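Local coordinates for NANS (YJHS), A 9-O-acetyl N-acetylneuraminic acid esterase (Escherichia coli O157:H7 EDL933, PDB 3PT5), which probably hydrolyses the 9-O-acetyl group of 9-O-acetyl-N-acetylneuraminate, a sialic acid of host mucosal sites on which the bacterium can grow, at residues Gln190-Leu195 and Trp240-Asn245; Ser198-His203 and Phe246-Glu251; Phe58-Thr61 and Pro66-His69; Cys68-Ile73 and Val168-Ala173. One frame throughout, in Å; residues are numbered along the deposited sequence.

The protein has the SGNH-hydrolase fold, and contact 1 lies on the opposite side of the chain's centre from contacts 3 and 4. Contacts 1 and 2 adjoin, their centres 9 Å apart. Both join the loop after strand 182-189 to the consecutive helices 240-245 and 247-253, and Gln190 OE1 of contact 1 probably bonds His203 NE2 of contact 2 at 2.9 Å. Contacts 3 and 4, with centres 13 Å apart, share Cys68 and His69. The centres of contacts 1 and 3 are 34 Å apart. Contact 1 lies beyond the C-terminal end of parallel strand 182-189, the side where SGNH hydrolases usually carry their active-site loops.

Contact 1. Residues Gln190-Leu195 and Trp240-Asn245; sequences QGEFDL and WYWKEN
Glu192 OE2 is gripped by two groups, the hydroxyl of Thr238 and the side-chain amide of Asn31, while the methylenes of the same side chain lie on the indole of Trp242. The contact belongs to the SGNH-hydrolase fold: Gln190-Leu195 is the loop leaving the C-terminal end of strand 182-189, and Trp242 projects toward it from helix 240-245. Glu192 CG stands 3.4 Å from the centroid of the five-membered ring of Trp242, only 7° from the ring normal, which makes a true CH-pi contact. A bend at chi2 (88°) lets the chain touch the indole with CG and then turn its carboxylate off to its polar partners. Glutamate suits the place because it offers both an apolar stem and an acid end. The opposite face of the indole carries Tyr241 CD2, so the flat group is held between two side chains, and Trp242 NE1 is satisfied by the carbonyl of Ser311. The backbone angles of Gly191 would press a beta carbon against the preceding carbonyl oxygen, which explains glycine here. Within the same loop, Gln190 NE2 donates at 3.0 Å to Asp194 OD2, which also accepts from the backbone N-H of Phe136. Phe193 approaches the benzo end of the indole more loosely, with its CD1 4.2 Å from Trp242 CH2. Leu195 adds a branched apolar end, its CD1 lying 3.7 Å from Trp242 CB.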
loop_
_atom_site.group_PDB
_atom_site.type_symbol
_atom_site.label_atom_id
_atom_site.label_comp_id
_atom_site.label_asym_id
_atom_site.label_seq_id
_atom_site.Cartn_x
_atom_site.Cartn_y
_atom_site.Cartn_z
ATOM N N GLN A 190 1.873 -3.820 -7.609
ATOM C CA GLN A 190 1.654 -5.239 -7.779
ATOM C C GLN A 190 2.280 -5.702 -9.082
ATOM O O GLN A 190 2.372 -4.944 -10.050
ATOM C CB GLN A 190 0.162 -5.507 -7.813
ATOM C CG GLN A 190 -0.216 -6.965 -7.657
ATOM C CD GLN A 190 -0.132 -7.729 -8.952
ATOM O OE1 GLN A 190 -0.368 -7.170 -10.010
ATOM N NE2 GLN A 190 0.182 -9.026 -8.874
ATOM N N GLY A 191 2.724 -6.951 -9.076
ATOM C CA GLY A 191 3.220 -7.595 -10.285
ATOM C C GLY A 191 4.263 -8.636 -10.006
ATOM O O GLY A 191 4.441 -9.582 -10.790
ATOM N N GLU A 192 4.954 -8.478 -8.875
ATOM C CA GLU A 192 6.152 -9.286 -8.567
ATOM C C GLU A 192 5.920 -10.784 -8.766
ATOM O O GLU A 192 6.711 -11.442 -9.430
ATOM C CB GLU A 192 6.553 -9.076 -7.117
ATOM C CG GLU A 192 7.282 -7.749 -6.841
ATOM C CD GLU A 192 6.357 -6.584 -6.518
ATOM O OE1 GLU A 192 5.121 -6.711 -6.600
ATOM O OE2 GLU A 192 6.906 -5.482 -6.180
ATOM N N PHE A 193 4.881 -11.330 -8.144
ATOM C CA PHE A 193 4.694 -12.805 -8.237
ATOM C C PHE A 193 4.319 -13.229 -9.642
ATOM O O PHE A 193 4.709 -14.316 -10.105
ATOM C CB PHE A 193 3.688 -13.319 -7.212
ATOM C CG PHE A 193 4.307 -13.642 -5.885
ATOM C CD1 PHE A 193 5.425 -12.942 -5.429
ATOM C CD2 PHE A 193 3.781 -14.654 -5.090
ATOM C CE1 PHE A 193 5.999 -13.243 -4.215
ATOM C CE2 PHE A 193 4.367 -14.963 -3.872
ATOM C CZ PHE A 193 5.467 -14.270 -3.436
ATOM N N ASP A 194 3.589 -12.376 -10.332
ATOM C CA ASP A 194 3.228 -12.675 -11.733
ATOM C C ASP A 194 4.446 -12.709 -12.668
ATOM O O ASP A 194 4.415 -13.391 -13.691
ATOM C CB ASP A 194 2.142 -11.726 -12.248
ATOM C CG ASP A 194 0.774 -12.032 -11.648
ATOM O OD1 ASP A 194 0.309 -13.198 -11.754
ATOM O OD2 ASP A 194 0.143 -11.121 -11.082
ATOM N N LEU A 195 5.515 -12.006 -12.310
ATOM C CA LEU A 195 6.755 -12.051 -13.084
ATOM C C LEU A 195 7.340 -13.446 -13.175
ATOM O O LEU A 195 8.086 -13.755 -14.103
ATOM C CB LEU A 195 7.826 -11.169 -12.461
ATOM C CG LEU A 195 7.580 -9.677 -12.363
ATOM C CD1 LEU A 195 8.678 -9.049 -11.494
ATOM C CD2 LEU A 195 7.582 -9.077 -13.733
ATOM N N TRP A 240 15.008 -3.638 -7.484
ATOM C CA TRP A 240 15.999 -4.043 -8.461
ATOM C C TRP A 240 16.085 -5.544 -8.595
ATOM O O TRP A 240 16.422 -6.041 -9.665
ATOM C CB TRP A 240 17.374 -3.481 -8.099
ATOM C CG TRP A 240 17.975 -3.929 -6.790
ATOM C CD1 TRP A 240 17.967 -3.226 -5.599
ATOM C CD2 TRP A 240 18.756 -5.108 -6.555
ATOM N NE1 TRP A 240 18.679 -3.926 -4.635
ATOM C CE2 TRP A 240 19.174 -5.073 -5.198
ATOM C CE3 TRP A 240 19.145 -6.201 -7.357
ATOM C CZ2 TRP A 240 19.936 -6.099 -4.623
ATOM C CZ3 TRP A 240 19.910 -7.223 -6.774
ATOM C CH2 TRP A 240 20.286 -7.160 -5.421
ATOM N N TYR A 241 15.777 -6.261 -7.510
ATOM C CA TYR A 241 15.790 -7.744 -7.540
ATOM C C TYR A 241 14.877 -8.276 -8.659
ATOM O O TYR A 241 15.284 -9.139 -9.500
ATOM C CB TYR A 241 15.369 -8.329 -6.177
ATOM C CG TYR A 241 15.078 -9.812 -6.317
ATOM C CD1 TYR A 241 16.123 -10.732 -6.378
ATOM C CD2 TYR A 241 13.781 -10.276 -6.467
ATOM C CE1 TYR A 241 15.881 -12.092 -6.550
ATOM C CE2 TYR A 241 13.515 -11.640 -6.652
ATOM C CZ TYR A 241 14.581 -12.528 -6.698
ATOM O OH TYR A 241 14.347 -13.857 -6.876
ATOM N N TRP A 242 13.643 -7.773 -8.676
ATOM C CA TRP A 242 12.613 -8.265 -9.594
ATOM C C TRP A 242 12.919 -7.853 -11.042
ATOM O O TRP A 242 12.827 -8.652 -11.969
ATOM C CB TRP A 242 11.263 -7.702 -9.139
ATOM C CG TRP A 242 10.848 -8.242 -7.807
ATOM C CD1 TRP A 242 10.911 -7.592 -6.584
ATOM C CD2 TRP A 242 10.376 -9.566 -7.533
ATOM N NE1 TRP A 242 10.448 -8.411 -5.596
ATOM C CE2 TRP A 242 10.125 -9.636 -6.127
ATOM C CE3 TRP A 242 10.121 -10.691 -8.332
ATOM C CZ2 TRP A 242 9.626 -10.789 -5.505
ATOM C CZ3 TRP A 242 9.618 -11.856 -7.709
ATOM C CH2 TRP A 242 9.383 -11.889 -6.300
ATOM N N LYS A 243 13.326 -6.607 -11.209
ATOM C CA LYS A 243 13.746 -6.111 -12.523
ATOM C C LYS A 243 14.933 -6.846 -13.112
ATOM O O LYS A 243 14.965 -7.081 -14.324
ATOM C CB LYS A 243 14.139 -4.655 -12.439
ATOM C CG LYS A 243 13.070 -3.726 -12.015
ATOM C CD LYS A 243 13.695 -2.401 -12.016
ATOM C CE LYS A 243 12.738 -1.304 -11.681
ATOM N NZ LYS A 243 13.112 -0.098 -12.483
ATOM N N GLU A 244 15.937 -7.162 -12.298
ATOM C CA GLU A 244 17.156 -7.794 -12.847
ATOM C C GLU A 244 16.946 -9.263 -13.141
ATOM O O GLU A 244 17.561 -9.808 -14.052
ATOM C CB GLU A 244 18.335 -7.677 -11.878
ATOM C CG GLU A 244 18.854 -6.258 -11.697
ATOM C CD GLU A 244 20.208 -6.209 -10.972
ATOM O OE1 GLU A 244 20.814 -7.276 -10.743
ATOM O OE2 GLU A 244 20.666 -5.107 -10.613
ATOM N N ASN A 245 16.081 -9.904 -12.369
ATOM C CA ASN A 245 15.938 -11.360 -12.425
ATOM C C ASN A 245 14.831 -11.844 -13.370
ATOM O O ASN A 245 14.823 -13.012 -13.786
ATOM C CB ASN A 245 15.754 -11.926 -11.013
ATOM C CG ASN A 245 17.079 -12.084 -10.274
ATOM O OD1 ASN A 245 17.796 -13.076 -10.460
ATOM N ND2 ASN A 245 17.422 -11.104 -9.434
#

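Contact 2. Residues Ser198-His203 and Phe246-Glu251; sequences SDYASH and FPHAYE
Tyr200 meets Ala249 obliquely through CD1, which lies 3.6 Å from Ala249 CA and 3.7 Å from Ala249 CB. Alanine suits this spot on helix 247-253: a small side chain lets the phenol approach the helix closely. The rings of Tyr200 and His248 touch rim to rim, their planes at 77° and neither lying over the other. The tyrosine reaches across because chi1 of 73° sets CG between the backbone N and the carbonyl carbon; Ala201 CB then rests over one face of the ring. Tyr200 belongs to a short 3-10 segment just before helix 203-218. The backbone there is held by Ser202 N donating to Asp199 O at 3.1 Å and by His203 N donating to Tyr200 O, also 3.1 Å. The buried His203 is bonded through NE2 to Gln190 and packed edge-to-face with Phe136. On the partner side Phe246 is the N-cap, its carbonyl O taking the amide N-H of Tyr250 with an O-to-N distance of 2.8 Å, and Pro247 suits the first turn, where no amide hydrogen is needed. In this part of the SGNH fold the loop after strand 182-189 is thus joined to helix 247-253. With an aromatic carbon of Tyr200 packed on the methyl of Ala249, and the same side chain also touching Ala252 and Ile253, the chemistry of the contact with the helix is mainly apolar.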
loop_
_atom_site.group_PDB
_atom_site.type_symbol
_atom_site.label_atom_id
_atom_site.label_comp_id
_atom_site.label_asym_id
_atom_site.label_seq_id
_atom_site.Cartn_x
_atom_site.Cartn_y
_atom_site.Cartn_z
ATOM N N SER A 198 4.664 -18.903 -15.633
ATOM C CA SER A 198 4.765 -19.152 -17.076
ATOM C C SER A 198 3.666 -18.362 -17.800
ATOM O O SER A 198 3.771 -18.090 -19.003
ATOM C CB SER A 198 4.668 -20.653 -17.385
ATOM O OG SER A 198 3.379 -21.142 -17.078
ATOM N N ASP A 199 2.641 -17.970 -17.057
ATOM C CA ASP A 199 1.529 -17.182 -17.606
ATOM C C ASP A 199 1.643 -15.654 -17.388
ATOM O O ASP A 199 0.634 -14.944 -17.390
ATOM C CB ASP A 199 0.217 -17.720 -17.044
ATOM C CG ASP A 199 -0.985 -17.271 -17.846
ATOM O OD1 ASP A 199 -0.888 -17.178 -19.095
ATOM O OD2 ASP A 199 -2.021 -16.987 -17.209
ATOM N N TYR A 200 2.861 -15.144 -17.220
ATOM C CA TYR A 200 3.064 -13.712 -16.936
ATOM C C TYR A 200 2.440 -12.797 -17.979
ATOM O O TYR A 200 2.060 -11.670 -17.669
ATOM C CB TYR A 200 4.566 -13.401 -16.855
ATOM C CG TYR A 200 5.247 -13.408 -18.208
ATOM C CD1 TYR A 200 5.408 -12.232 -18.931
ATOM C CD2 TYR A 200 5.687 -14.610 -18.776
ATOM C CE1 TYR A 200 6.008 -12.233 -20.178
ATOM C CE2 TYR A 200 6.282 -14.621 -20.018
ATOM C CZ TYR A 200 6.444 -13.429 -20.710
ATOM O OH TYR A 200 7.035 -13.457 -21.945
ATOM N N ALA A 201 2.350 -13.280 -19.222
ATOM C CA ALA A 201 1.910 -12.440 -20.321
ATOM C C ALA A 201 0.409 -12.171 -20.290
ATOM O O ALA A 201 -0.069 -11.229 -20.941
ATOM C CB ALA A 201 2.346 -13.035 -21.647
ATOM N N SER A 202 -0.340 -12.959 -19.512
ATOM C CA SER A 202 -1.757 -12.676 -19.313
ATOM C C SER A 202 -2.013 -11.521 -18.319
ATOM O O SER A 202 -3.113 -11.012 -18.246
ATOM C CB SER A 202 -2.500 -13.924 -18.845
ATOM O OG SER A 202 -1.979 -14.369 -17.615
ATOM N N HIS A 203 -1.004 -11.117 -17.557
ATOM C CA HIS A 203 -1.224 -10.106 -16.512
ATOM C C HIS A 203 -1.776 -8.793 -17.087
ATOM O O HIS A 203 -2.761 -8.267 -16.555
ATOM C CB HIS A 203 0.063 -9.874 -15.695
ATOM C CG HIS A 203 -0.049 -8.785 -14.674
ATOM N ND1 HIS A 203 -0.166 -7.452 -15.012
ATOM C CD2 HIS A 203 -0.008 -8.829 -13.318
ATOM C CE1 HIS A 203 -0.225 -6.725 -13.905
ATOM N NE2 HIS A 203 -0.153 -7.541 -12.866
ATOM N N PHE A 246 13.906 -10.947 -13.707
ATOM C CA PHE A 246 12.770 -11.275 -14.566
ATOM C C PHE A 246 12.577 -10.125 -15.585
ATOM O O PHE A 246 11.509 -9.546 -15.662
ATOM C CB PHE A 246 11.493 -11.528 -13.724
ATOM C CG PHE A 246 11.707 -12.473 -12.583
ATOM C CD1 PHE A 246 11.649 -13.861 -12.776
ATOM C CD2 PHE A 246 12.061 -11.994 -11.324
ATOM C CE1 PHE A 246 11.878 -14.750 -11.723
ATOM C CE2 PHE A 246 12.297 -12.876 -10.260
ATOM C CZ PHE A 246 12.216 -14.256 -10.462
ATOM N N PRO A 247 13.624 -9.819 -16.391
ATOM C CA PRO A 247 13.558 -8.651 -17.273
ATOM C C PRO A 247 12.472 -8.738 -18.367
ATOM O O PRO A 247 11.790 -7.738 -18.675
ATOM C CB PRO A 247 14.974 -8.593 -17.885
ATOM C CG PRO A 247 15.473 -9.990 -17.826
ATOM C CD PRO A 247 14.869 -10.592 -16.569
ATOM N N HIS A 248 12.301 -9.919 -18.953
ATOM C CA HIS A 248 11.296 -10.114 -19.995
ATOM C C HIS A 248 9.886 -9.960 -19.449
ATOM O O HIS A 248 9.055 -9.242 -20.016
ATOM C CB HIS A 248 11.454 -11.481 -20.656
ATOM C CG HIS A 248 10.721 -11.599 -21.952
ATOM N ND1 HIS A 248 9.514 -12.259 -22.073
ATOM C CD2 HIS A 248 11.018 -11.125 -23.186
ATOM C CE1 HIS A 248 9.098 -12.181 -23.325
ATOM N NE2 HIS A 248 9.992 -11.500 -24.019
ATOM N N ALA A 249 9.631 -10.596 -18.308
ATOM C CA ALA A 249 8.338 -10.463 -17.668
ATOM C C ALA A 249 8.135 -9.037 -17.132
ATOM O O ALA A 249 7.045 -8.521 -17.179
ATOM C CB ALA A 249 8.192 -11.484 -16.561
ATOM N N TYR A 250 9.183 -8.415 -16.597
ATOM C CA TYR A 250 9.072 -7.043 -16.119
ATOM C C TYR A 250 8.639 -6.069 -17.232
ATOM O O TYR A 250 7.756 -5.214 -17.042
ATOM C CB TYR A 250 10.394 -6.629 -15.432
ATOM C CG TYR A 250 10.389 -5.204 -15.052
ATOM C CD1 TYR A 250 9.788 -4.787 -13.861
ATOM C CD2 TYR A 250 10.942 -4.241 -15.895
ATOM C CE1 TYR A 250 9.745 -3.437 -13.524
ATOM C CE2 TYR A 250 10.912 -2.889 -15.559
ATOM C CZ TYR A 250 10.305 -2.496 -14.377
ATOM O OH TYR A 250 10.302 -1.153 -14.070
ATOM N N GLU A 251 9.233 -6.241 -18.411
ATOM C CA GLU A 251 8.914 -5.421 -19.564
ATOM C C GLU A 251 7.427 -5.562 -19.941
ATOM O O GLU A 251 6.770 -4.569 -20.240
ATOM C CB GLU A 251 9.818 -5.842 -20.729
ATOM C CG GLU A 251 9.499 -5.157 -22.043
ATOM C CD GLU A 251 10.708 -5.061 -22.978
ATOM O OE1 GLU A 251 11.379 -6.095 -23.244
ATOM O OE2 GLU A 251 10.978 -3.929 -23.446
#

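Contact 3. Residues Phe58-Thr61 and Pro66-His69; sequences FAHT and PSCH
A single antiparallel beta bridge lies within the surface loop between strands 52-55 and 73-75 of this SGNH-fold protein, pairing His60 with Ser67 as a non-hydrogen-bonded pair. Their CA atoms are 4.3 Å apart, and the flanking residues supply the two backbone bonds. Cys68 N donates to Ala59 O at 3.1 Å, coming from above the carbonyl plane, whereas Thr61 N meets Pro66 O at 2.9 Å almost head-on to the C=O. Each oxygen also receives a CA-H contact from the bridged pair: Ser67 CA is 3.4 Å from Ala59 O, and His60 CA is 3.2 Å from Pro66 O. Proline fits at the start of this edge because only its carbonyl is needed for the pairing. Its ring also meets Thr61, Pro66 CD lying 3.4 Å from Thr61 OG1. Thr61 divides its two branches: the hydroxyl heads for the proline ring and CG2 for the cysteine sulfur. Cys68 has chi1 of 54°, which brings SG against the backbone of Phe58-Thr61, 3.3 Å from Phe58 O and 3.4 Å from His60 C. A compact, polarisable sulfur suits a place this close to backbone. His60 ND1 makes a weak bond to Gly65 O. Thr61 and Cys68 both touch Ile74 of strand 73-75, the edge strand of the central sheet, while Phe58 turns away to stack on His81 of the long loop that follows that strand.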
loop_
_atom_site.group_PDB
_atom_site.type_symbol
_atom_site.label_atom_id
_atom_site.label_comp_id
_atom_site.label_asym_id
_atom_site.label_seq_id
_atom_site.Cartn_x
_atom_site.Cartn_y
_atom_site.Cartn_z
ATOM N N PHE A 58 -8.607 -5.312 11.385
ATOM C CA PHE A 58 -8.258 -6.299 12.415
ATOM C C PHE A 58 -9.181 -6.095 13.609
ATOM O O PHE A 58 -9.968 -5.145 13.646
ATOM C CB PHE A 58 -6.793 -6.152 12.836
ATOM C CG PHE A 58 -5.813 -6.084 11.660
ATOM C CD1 PHE A 58 -6.007 -6.851 10.504
ATOM C CD2 PHE A 58 -4.696 -5.264 11.732
ATOM C CE1 PHE A 58 -5.109 -6.763 9.442
ATOM C CE2 PHE A 58 -3.796 -5.189 10.683
ATOM C CZ PHE A 58 -4.003 -5.928 9.550
ATOM N N ALA A 59 -9.076 -6.981 14.596
ATOM C CA ALA A 59 -9.947 -6.915 15.759
ATOM C C ALA A 59 -9.503 -5.828 16.746
ATOM O O ALA A 59 -10.273 -5.407 17.635
ATOM C CB ALA A 59 -9.998 -8.296 16.411
ATOM N N HIS A 60 -8.264 -5.356 16.611
ATOM C CA HIS A 60 -7.773 -4.238 17.414
ATOM C C HIS A 60 -6.999 -3.321 16.498
ATOM O O HIS A 60 -6.622 -3.737 15.395
ATOM C CB HIS A 60 -6.900 -4.699 18.592
ATOM C CG HIS A 60 -7.636 -5.579 19.553
ATOM N ND1 HIS A 60 -8.253 -5.103 20.695
ATOM C CD2 HIS A 60 -7.920 -6.898 19.489
ATOM C CE1 HIS A 60 -8.857 -6.104 21.306
ATOM N NE2 HIS A 60 -8.686 -7.200 20.587
ATOM N N THR A 61 -6.789 -2.074 16.926
ATOM C CA THR A 61 -6.115 -1.124 16.045
ATOM C C THR A 61 -4.667 -1.532 15.821
ATOM O O THR A 61 -4.110 -1.322 14.731
ATOM C CB THR A 61 -6.197 0.311 16.572
ATOM O OG1 THR A 61 -5.621 0.395 17.880
ATOM C CG2 THR A 61 -7.631 0.746 16.618
ATOM N N PRO A 66 -6.937 -0.500 21.278
ATOM C CA PRO A 66 -8.402 -0.637 21.370
ATOM C C PRO A 66 -9.040 -1.593 20.367
ATOM O O PRO A 66 -8.513 -1.796 19.269
ATOM C CB PRO A 66 -8.929 0.771 21.091
ATOM C CG PRO A 66 -7.783 1.659 20.976
ATOM C CD PRO A 66 -6.501 0.905 21.127
ATOM N N SER A 67 -10.216 -2.124 20.729
ATOM C CA SER A 67 -11.079 -2.859 19.805
ATOM C C SER A 67 -11.415 -1.979 18.623
ATOM O O SER A 67 -11.527 -0.771 18.756
ATOM C CB SER A 67 -12.429 -3.209 20.470
ATOM O OG SER A 67 -12.300 -3.420 21.868
ATOM N N CYS A 68 -11.592 -2.591 17.474
ATOM C CA CYS A 68 -12.225 -1.911 16.351
ATOM C C CYS A 68 -12.973 -2.902 15.500
ATOM O O CYS A 68 -12.732 -4.126 15.577
ATOM C CB CYS A 68 -11.198 -1.128 15.527
ATOM S SG CYS A 68 -9.780 -2.152 14.966
ATOM N N HIS A 69 -13.923 -2.372 14.735
ATOM C CA HIS A 69 -14.721 -3.160 13.802
ATOM C C HIS A 69 -14.244 -2.895 12.388
ATOM O O HIS A 69 -13.603 -1.871 12.132
ATOM C CB HIS A 69 -16.211 -2.801 13.929
#

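Contact 4. Residues Cys68-Ile73 and Val168-Ala173; sequences CHFNDI and VSRTRA
Phe70 meets the end of Arg170 obliquely, its CE1 3.6 Å from Arg170 NH1 and its CZ 3.9 Å from Arg170 CG, with ring and guanidinium planes 33° apart. This joins a type II beta turn, His69 to Asp72, to helix 162-176, which belongs to the crossover between parallel strands 122-130 and 182-189 of the SGNH fold. Phenylalanine offers apolar carbons to CG and CD of the arginine. The guanidinium is buried but well supplied with acceptors: NH2 is bonded to the carbonyls of Leu55 and Pro128, and NH1 to that of Ala56. A bend at chi3 (72°) turns the group toward these strand ends. Asn71 comes in beside it, with its amide 21° from the guanidinium plane and OD1 2.9 Å from Arg170 NH1. This residue takes the third position of the turn in a left-handed conformation, which asparagine tolerates better than most residues. Ala173 CB lies 3.5 Å from Asn71 ND2, and so small a side chain lets the turn come close to the helix. Two bonds hold the turn's shape. Asp72 N donates to His69 O at 3.0 Å, and the acid side chain folds back so that Asp72 OD2, met from above its carboxylate plane, accepts from His69 N at 2.9 Å.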
loop_
_atom_site.group_PDB
_atom_site.type_symbol
_atom_site.label_atom_id
_atom_site.label_comp_id
_atom_site.label_asym_id
_atom_site.label_seq_id
_atom_site.Cartn_x
_atom_site.Cartn_y
_atom_site.Cartn_z
ATOM N N CYS A 68 -11.592 -2.591 17.474
ATOM C CA CYS A 68 -12.225 -1.911 16.351
ATOM C C CYS A 68 -12.973 -2.902 15.500
ATOM O O CYS A 68 -12.732 -4.126 15.577
ATOM C CB CYS A 68 -11.198 -1.128 15.527
ATOM S SG CYS A 68 -9.780 -2.152 14.966
ATOM N N HIS A 69 -13.923 -2.372 14.735
ATOM C CA HIS A 69 -14.721 -3.160 13.802
ATOM C C HIS A 69 -14.244 -2.895 12.388
ATOM O O HIS A 69 -13.603 -1.871 12.132
ATOM C CB HIS A 69 -16.211 -2.801 13.929
ATOM N N PHE A 70 -14.581 -3.806 11.487
ATOM C CA PHE A 70 -14.254 -3.705 10.081
ATOM C C PHE A 70 -14.816 -2.404 9.537
ATOM O O PHE A 70 -15.995 -2.094 9.725
ATOM C CB PHE A 70 -14.878 -4.896 9.337
ATOM C CG PHE A 70 -14.573 -4.949 7.855
ATOM C CD1 PHE A 70 -13.300 -5.286 7.387
ATOM C CD2 PHE A 70 -15.576 -4.714 6.935
ATOM C CE1 PHE A 70 -13.024 -5.362 6.010
ATOM C CE2 PHE A 70 -15.317 -4.793 5.548
ATOM C CZ PHE A 70 -14.038 -5.108 5.093
ATOM N N ASN A 71 -13.969 -1.652 8.847
ATOM C CA ASN A 71 -14.349 -0.366 8.248
ATOM C C ASN A 71 -14.561 0.797 9.232
ATOM O O ASN A 71 -14.980 1.896 8.831
ATOM C CB ASN A 71 -15.515 -0.508 7.244
ATOM C CG ASN A 71 -15.072 -1.138 5.942
ATOM O OD1 ASN A 71 -13.875 -1.231 5.690
ATOM N ND2 ASN A 71 -16.023 -1.582 5.117
ATOM N N ASP A 72 -14.226 0.590 10.499
ATOM C CA ASP A 72 -14.189 1.697 11.432
ATOM C C ASP A 72 -13.118 2.686 10.955
ATOM O O ASP A 72 -12.070 2.288 10.434
ATOM C CB ASP A 72 -13.843 1.223 12.836
ATOM C CG ASP A 72 -15.035 0.702 13.601
ATOM O OD1 ASP A 72 -16.145 0.595 13.022
ATOM O OD2 ASP A 72 -14.832 0.416 14.807
ATOM N N ILE A 73 -13.378 3.970 11.154
ATOM C CA ILE A 73 -12.333 4.976 11.032
ATOM C C ILE A 73 -11.407 4.902 12.256
ATOM O O ILE A 73 -11.847 5.095 13.417
ATOM C CB ILE A 73 -12.952 6.389 10.868
ATOM C CG1 ILE A 73 -13.678 6.472 9.513
ATOM C CG2 ILE A 73 -11.874 7.470 10.979
ATOM C CD1 ILE A 73 -14.084 7.887 9.101
ATOM N N VAL A 168 -13.140 -3.024 -3.871
ATOM C CA VAL A 168 -14.333 -2.255 -4.273
ATOM C C VAL A 168 -15.208 -1.911 -3.067
ATOM O O VAL A 168 -15.593 -0.752 -2.877
ATOM C CB VAL A 168 -15.121 -2.996 -5.394
ATOM C CG1 VAL A 168 -16.580 -2.478 -5.521
ATOM C CG2 VAL A 168 -14.422 -2.817 -6.701
ATOM N N SER A 169 -15.463 -2.908 -2.225
ATOM C CA SER A 169 -16.333 -2.749 -1.074
ATOM C C SER A 169 -15.796 -1.747 -0.060
ATOM O O SER A 169 -16.564 -0.900 0.439
ATOM C CB SER A 169 -16.633 -4.114 -0.444
ATOM O OG SER A 169 -16.460 -4.072 0.961
ATOM N N ARG A 170 -14.487 -1.790 0.208
ATOM C CA ARG A 170 -13.870 -0.846 1.139
ATOM C C ARG A 170 -13.765 0.571 0.566
ATOM O O ARG A 170 -13.940 1.530 1.292
ATOM C CB ARG A 170 -12.494 -1.342 1.587
ATOM C CG ARG A 170 -12.615 -2.382 2.632
ATOM C CD ARG A 170 -11.364 -3.152 2.822
ATOM N NE ARG A 170 -10.245 -2.482 3.477
ATOM C CZ ARG A 170 -10.149 -2.198 4.769
ATOM N NH1 ARG A 170 -11.191 -2.326 5.602
ATOM N NH2 ARG A 170 -9.016 -1.721 5.222
ATOM N N THR A 171 -13.469 0.688 -0.726
ATOM C CA THR A 171 -13.427 2.008 -1.360
ATOM C C THR A 171 -14.807 2.660 -1.330
ATOM O O THR A 171 -14.937 3.855 -0.996
ATOM C CB THR A 171 -12.885 1.923 -2.796
ATOM O OG1 THR A 171 -11.546 1.430 -2.740
ATOM C CG2 THR A 171 -12.872 3.305 -3.482
ATOM N N ARG A 172 -15.833 1.867 -1.646
ATOM C CA ARG A 172 -17.209 2.375 -1.618
ATOM C C ARG A 172 -17.568 2.803 -0.211
ATOM O O ARG A 172 -18.148 3.861 -0.036
ATOM C CB ARG A 172 -18.186 1.293 -2.040
ATOM C CG ARG A 172 -18.354 1.116 -3.504
ATOM C CD ARG A 172 -19.279 -0.077 -3.722
ATOM N NE ARG A 172 -19.723 -0.183 -5.105
ATOM C CZ ARG A 172 -20.052 -1.323 -5.710
ATOM N NH1 ARG A 172 -19.984 -2.481 -5.057
ATOM N NH2 ARG A 172 -20.456 -1.296 -6.978
ATOM N N ALA A 173 -17.204 1.992 0.788
ATOM C CA ALA A 173 -17.534 2.254 2.188
ATOM C C ALA A 173 -16.929 3.571 2.619
ATOM O O ALA A 173 -17.537 4.332 3.375
ATOM C CB ALA A 173 -17.032 1.122 3.103
#